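Side-chain contacts in L-Ala-D/L-Glu epimerase, a muconate lactonizing enzyme (Klebsiella pneumoniae subsp. pneumoniae MGH 78578, PDB 3FCP), which belongs to the enolase superfamily, pairing an N-terminal capping domain with a barrel domain that holds a magnesium ion: residues I68-A71 and I72-L76; T53-G57 and L58-V62. All coordinates share one frame; numbering follows the deposited sequence.

Interaction 1 (I68-A71 and I72-L76)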
loop_
_atom_site.group_PDB
_atom_site.type_symbol
_atom_site.label_atom_id
_atom_site.label_comp_id
_atom_site.label_asym_id
_atom_site.label_seq_id
_atom_site.Cartn_x
_atom_site.Cartn_y
_atom_site.Cartn_z
ATOM N N ILE A 68 16.277 12.306 36.687
ATOM C CA ILE A 68 16.777 13.423 35.901
ATOM C C ILE A 68 18.000 13.997 36.615
ATOM O O ILE A 68 19.038 14.252 35.996
ATOM C CB ILE A 68 15.683 14.500 35.744
ATOM C CG1 ILE A 68 14.602 13.984 34.790
ATOM C CG2 ILE A 68 16.289 15.809 35.232
ATOM C CD1 ILE A 68 13.352 14.837 34.754
ATOM N N SER A 69 17.872 14.184 37.927
ATOM C CA SER A 69 18.966 14.701 38.746
ATOM C C SER A 69 20.163 13.743 38.657
ATOM O O SER A 69 21.316 14.163 38.525
ATOM C CB SER A 69 18.494 14.834 40.199
ATOM O OG SER A 69 19.552 15.201 41.056
ATOM N N SER A 70 19.871 12.451 38.725
ATOM C CA SER A 70 20.892 11.417 38.633
ATOM C C SER A 70 21.640 11.490 37.299
ATOM O O SER A 70 22.864 11.418 37.269
ATOM C CB SER A 70 20.240 10.036 38.782
ATOM O OG SER A 70 21.153 9.004 38.455
ATOM N N ALA A 71 20.902 11.629 36.199
ATOM C CA ALA A 71 21.518 11.715 34.874
ATOM C C ALA A 71 22.483 12.900 34.812
ATOM O O ALA A 71 23.586 12.788 34.285
ATOM C CB ALA A 71 20.446 11.856 33.802
ATOM N N ILE A 72 22.064 14.033 35.366
ATOM C CA ILE A 72 22.899 15.228 35.369
ATOM C C ILE A 72 24.157 15.060 36.221
ATOM O O ILE A 72 25.268 15.333 35.768
ATOM C CB ILE A 72 22.096 16.446 35.879
ATOM C CG1 ILE A 72 20.991 16.777 34.873
ATOM C CG2 ILE A 72 23.030 17.646 36.098
ATOM C CD1 ILE A 72 19.980 17.791 35.360
ATOM N N THR A 73 23.978 14.600 37.453
ATOM C CA THR A 73 25.095 14.415 38.378
ATOM C C THR A 73 26.110 13.347 37.972
ATOM O O THR A 73 27.303 13.629 37.863
ATOM C CB THR A 73 24.589 14.055 39.798
ATOM O OG1 THR A 73 23.741 15.104 40.284
ATOM C CG2 THR A 73 25.773 13.874 40.762
ATOM N N HIS A 74 25.633 12.129 37.737
ATOM C CA HIS A 74 26.517 11.015 37.403
ATOM C C HIS A 74 27.013 10.856 35.978
ATOM O O HIS A 74 28.067 10.260 35.767
ATOM C CB HIS A 74 25.869 9.695 37.815
ATOM C CG HIS A 74 25.657 9.559 39.287
ATOM N ND1 HIS A 74 24.607 10.160 39.948
ATOM C CD2 HIS A 74 26.372 8.904 40.233
ATOM C CE1 HIS A 74 24.683 9.879 41.237
ATOM N NE2 HIS A 74 25.745 9.120 41.436
ATOM N N TYR A 75 26.275 11.378 35.003
ATOM C CA TYR A 75 26.670 11.200 33.612
ATOM C C TYR A 75 26.962 12.458 32.807
ATOM O O TYR A 75 28.044 12.591 32.241
ATOM C CB TYR A 75 25.606 10.350 32.907
ATOM C CG TYR A 75 25.507 8.961 33.502
ATOM C CD1 TYR A 75 26.444 7.979 33.181
ATOM C CD2 TYR A 75 24.531 8.655 34.449
ATOM C CE1 TYR A 75 26.415 6.723 33.794
ATOM C CE2 TYR A 75 24.495 7.401 35.072
ATOM C CZ TYR A 75 25.441 6.443 34.740
ATOM O OH TYR A 75 25.435 5.218 35.369
ATOM N N LEU A 76 26.013 13.384 32.752
ATOM C CA LEU A 76 26.226 14.598 31.985
ATOM C C LEU A 76 27.347 15.487 32.532
ATOM O O LEU A 76 28.118 16.055 31.759
ATOM C CB LEU A 76 24.916 15.387 31.888
ATOM C CG LEU A 76 23.905 14.756 30.924
ATOM C CD1 LEU A 76 22.494 15.309 31.180
ATOM C CD2 LEU A 76 24.352 15.019 29.491
#
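Ile72 N donates to Ile68 O and Thr73 N to Ser69 O across one turn of the helix 65-80, which then widens into a pi-type turn where Ala71 O takes both Tyr75 N, at 3.1 Å, and Leu76 N, at 2.9 Å. The two bonds differ in shape: the one from Leu76 N is almost straight, with an N-H...O angle of 173°, whereas Tyr75 N sits well above the carbonyl plane and its bond bends to 142°. Two residues earlier, Ser69 O also accepts two bonds. Besides the amide of Thr73, it receives the hydroxyl of the same residue, Thr73 OG1 lying 3.1 Å from Ser69 O and above the carbonyl plane. A chi1 of -59° places OG1 beside its own backbone N and thus over the preceding turn, with the CG2 methyl anti to that N. His74 turns back in a similar way: the edge of its imidazole meets Ser70 O nearly in the ring plane, and ND1 gives a weak bond of 3.4 Å to that oxygen, beside the stronger one from His74 N. Ile68 and Ile72 run side by side, Ile68 CG2 being 4.2 Å from Ile72 CD1, and both rest on Val36 of the strand 33-42. Ala71 and Leu76 lean on Ala105 of the helix 103-121. Tyr75 carries its hydroxyl across to Glu66 of the second subunit, to which it is hydrogen-bonded. Ile68, Ile72 and Leu76 thus face the sheet or the helix 103-121, Thr73 and His74 turn polar atoms back onto the helix's own carbonyls, and Ala71 O serves two amides at the wide turn, while Ile72 O takes the hydroxyl of Thr77.

Interaction 2 (T53-G57 and L58-V62)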
loop_
_atom_site.group_PDB
_atom_site.type_symbol
_atom_site.label_atom_id
_atom_site.label_comp_id
_atom_site.label_asym_id
_atom_site.label_seq_id
_atom_site.Cartn_x
_atom_site.Cartn_y
_atom_site.Cartn_z
ATOM N N THR A 53 11.593 19.608 34.291
ATOM C CA THR A 53 10.472 19.311 35.166
ATOM C C THR A 53 9.494 18.342 34.512
ATOM O O THR A 53 9.390 18.279 33.287
ATOM C CB THR A 53 9.714 20.614 35.523
ATOM O OG1 THR A 53 10.559 21.447 36.332
ATOM C CG2 THR A 53 8.431 20.313 36.275
ATOM N N THR A 54 8.790 17.575 35.335
ATOM C CA THR A 54 7.792 16.659 34.818
ATOM C C THR A 54 6.552 16.720 35.699
ATOM O O THR A 54 6.485 17.510 36.646
ATOM C CB THR A 54 8.293 15.207 34.762
ATOM O OG1 THR A 54 7.338 14.418 34.043
ATOM C CG2 THR A 54 8.462 14.632 36.161
ATOM N N ILE A 55 5.581 15.874 35.385
ATOM C CA ILE A 55 4.326 15.836 36.117
ATOM C C ILE A 55 4.114 14.484 36.792
ATOM O O ILE A 55 4.245 13.442 36.160
ATOM C CB ILE A 55 3.138 16.093 35.150
ATOM C CG1 ILE A 55 3.376 17.389 34.367
ATOM C CG2 ILE A 55 1.838 16.180 35.921
ATOM C CD1 ILE A 55 2.449 17.578 33.164
ATOM N N GLY A 56 3.802 14.516 38.082
ATOM C CA GLY A 56 3.514 13.303 38.831
ATOM C C GLY A 56 4.519 12.171 38.893
ATOM O O GLY A 56 4.144 11.013 38.711
ATOM N N GLY A 57 5.779 12.490 39.168
ATOM C CA GLY A 57 6.799 11.458 39.277
ATOM C C GLY A 57 7.038 10.655 38.017
ATOM O O GLY A 57 7.697 11.130 37.091
ATOM N N LEU A 58 6.515 9.434 37.977
ATOM C CA LEU A 58 6.677 8.569 36.807
ATOM C C LEU A 58 5.334 8.213 36.176
ATOM O O LEU A 58 5.252 7.323 35.325
ATOM C CB LEU A 58 7.426 7.281 37.191
ATOM C CG LEU A 58 8.918 7.446 37.525
ATOM C CD1 LEU A 58 9.487 6.134 38.047
ATOM C CD2 LEU A 58 9.677 7.898 36.281
ATOM N N SER A 59 4.283 8.918 36.585
ATOM C CA SER A 59 2.943 8.653 36.073
ATOM C C SER A 59 2.665 9.182 34.669
ATOM O O SER A 59 1.773 8.679 33.985
ATOM C CB SER A 59 1.897 9.225 37.033
ATOM O OG SER A 59 1.920 8.532 38.268
ATOM N N TYR A 60 3.422 10.184 34.234
ATOM C CA TYR A 60 3.202 10.763 32.911
ATOM C C TYR A 60 4.354 10.580 31.930
ATOM O O TYR A 60 4.151 10.625 30.717
ATOM C CB TYR A 60 2.855 12.247 33.061
ATOM C CG TYR A 60 1.524 12.455 33.756
ATOM C CD1 TYR A 60 0.321 12.337 33.056
ATOM C CD2 TYR A 60 1.465 12.697 35.128
ATOM C CE1 TYR A 60 -0.911 12.451 33.709
ATOM C CE2 TYR A 60 0.240 12.811 35.791
ATOM C CZ TYR A 60 -0.942 12.687 35.077
ATOM O OH TYR A 60 -2.148 12.791 35.737
ATOM N N GLY A 61 5.557 10.363 32.452
ATOM C CA GLY A 61 6.717 10.169 31.600
ATOM C C GLY A 61 7.661 9.173 32.242
ATOM O O GLY A 61 7.485 8.834 33.409
ATOM N N VAL A 62 8.670 8.717 31.505
ATOM C CA VAL A 62 9.611 7.738 32.047
ATOM C C VAL A 62 10.749 8.358 32.850
ATOM O O VAL A 62 11.531 7.642 33.476
ATOM C CB VAL A 62 10.227 6.867 30.925
ATOM C CG1 VAL A 62 9.122 6.291 30.047
ATOM C CG2 VAL A 62 11.206 7.689 30.094
HETATM O O HOH W 1 5.772 11.556 35.091
#
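Tyr60 lays the CD2-CE2 side of its ring against Ile55, whose CG2 methyl is 3.6 Å from Tyr60 CD2 and nearly as close to CE2. The two side chains cross at a slant. With chi1 at -66°, the ring of Tyr60 folds back beside its own backbone N and brings its edge to the main chain of Ile55: Ile55 O lies in the ring plane, 3.1 Å from Tyr60 CD2, a carbonyl facing the weakly positive rim of an aromatic ring. Between these residues the chain reverses through a type II' beta turn from Gly56 to Ser59, closed by Ser59 N donating to Gly56 O at 3.0 Å from above the carbonyl plane. Gly56 and Gly57 both have positive phi, which suits glycine. Inside the bend sits one water, which donates to Ile55 O at 2.7 Å and, weakly, to Gly57 O, and accepts from Tyr60 N at 2.9 Å. Toward the second subunit, Ser59 OG is hydrogen-bonded to Ala98 O of that subunit, and Leu58 packs on its Tyr75. Tyr60 also touches Asn201, a magnesium ligand, and its side chain is about 6 Å from the metal. A turn bond, an aromatic edge and a bridging water therefore hold this loop together, with the tyrosine beside the metal site and the serine tied to the subunit interface.

Overall arrangement
From the N terminus, the chain leaves the strand 47-53 and enters interaction 2, where the bend between 53-57 and 58-62 closes a tight local loop. It then runs into the helix 65-80, on which interaction 1 joins successive turns. The two contacts follow in series, neither nested nor crossed; their centres are about 17 Å apart and their nearest atoms about 5 Å, without touching. Interaction 2 brings the N-terminal domain to the magnesium site of the barrel, while interaction 1 seats the helix against the three-stranded sheet and the helix 103-121. Both reach the second subunit, so the loop and the helix that follows it both take part in that interface.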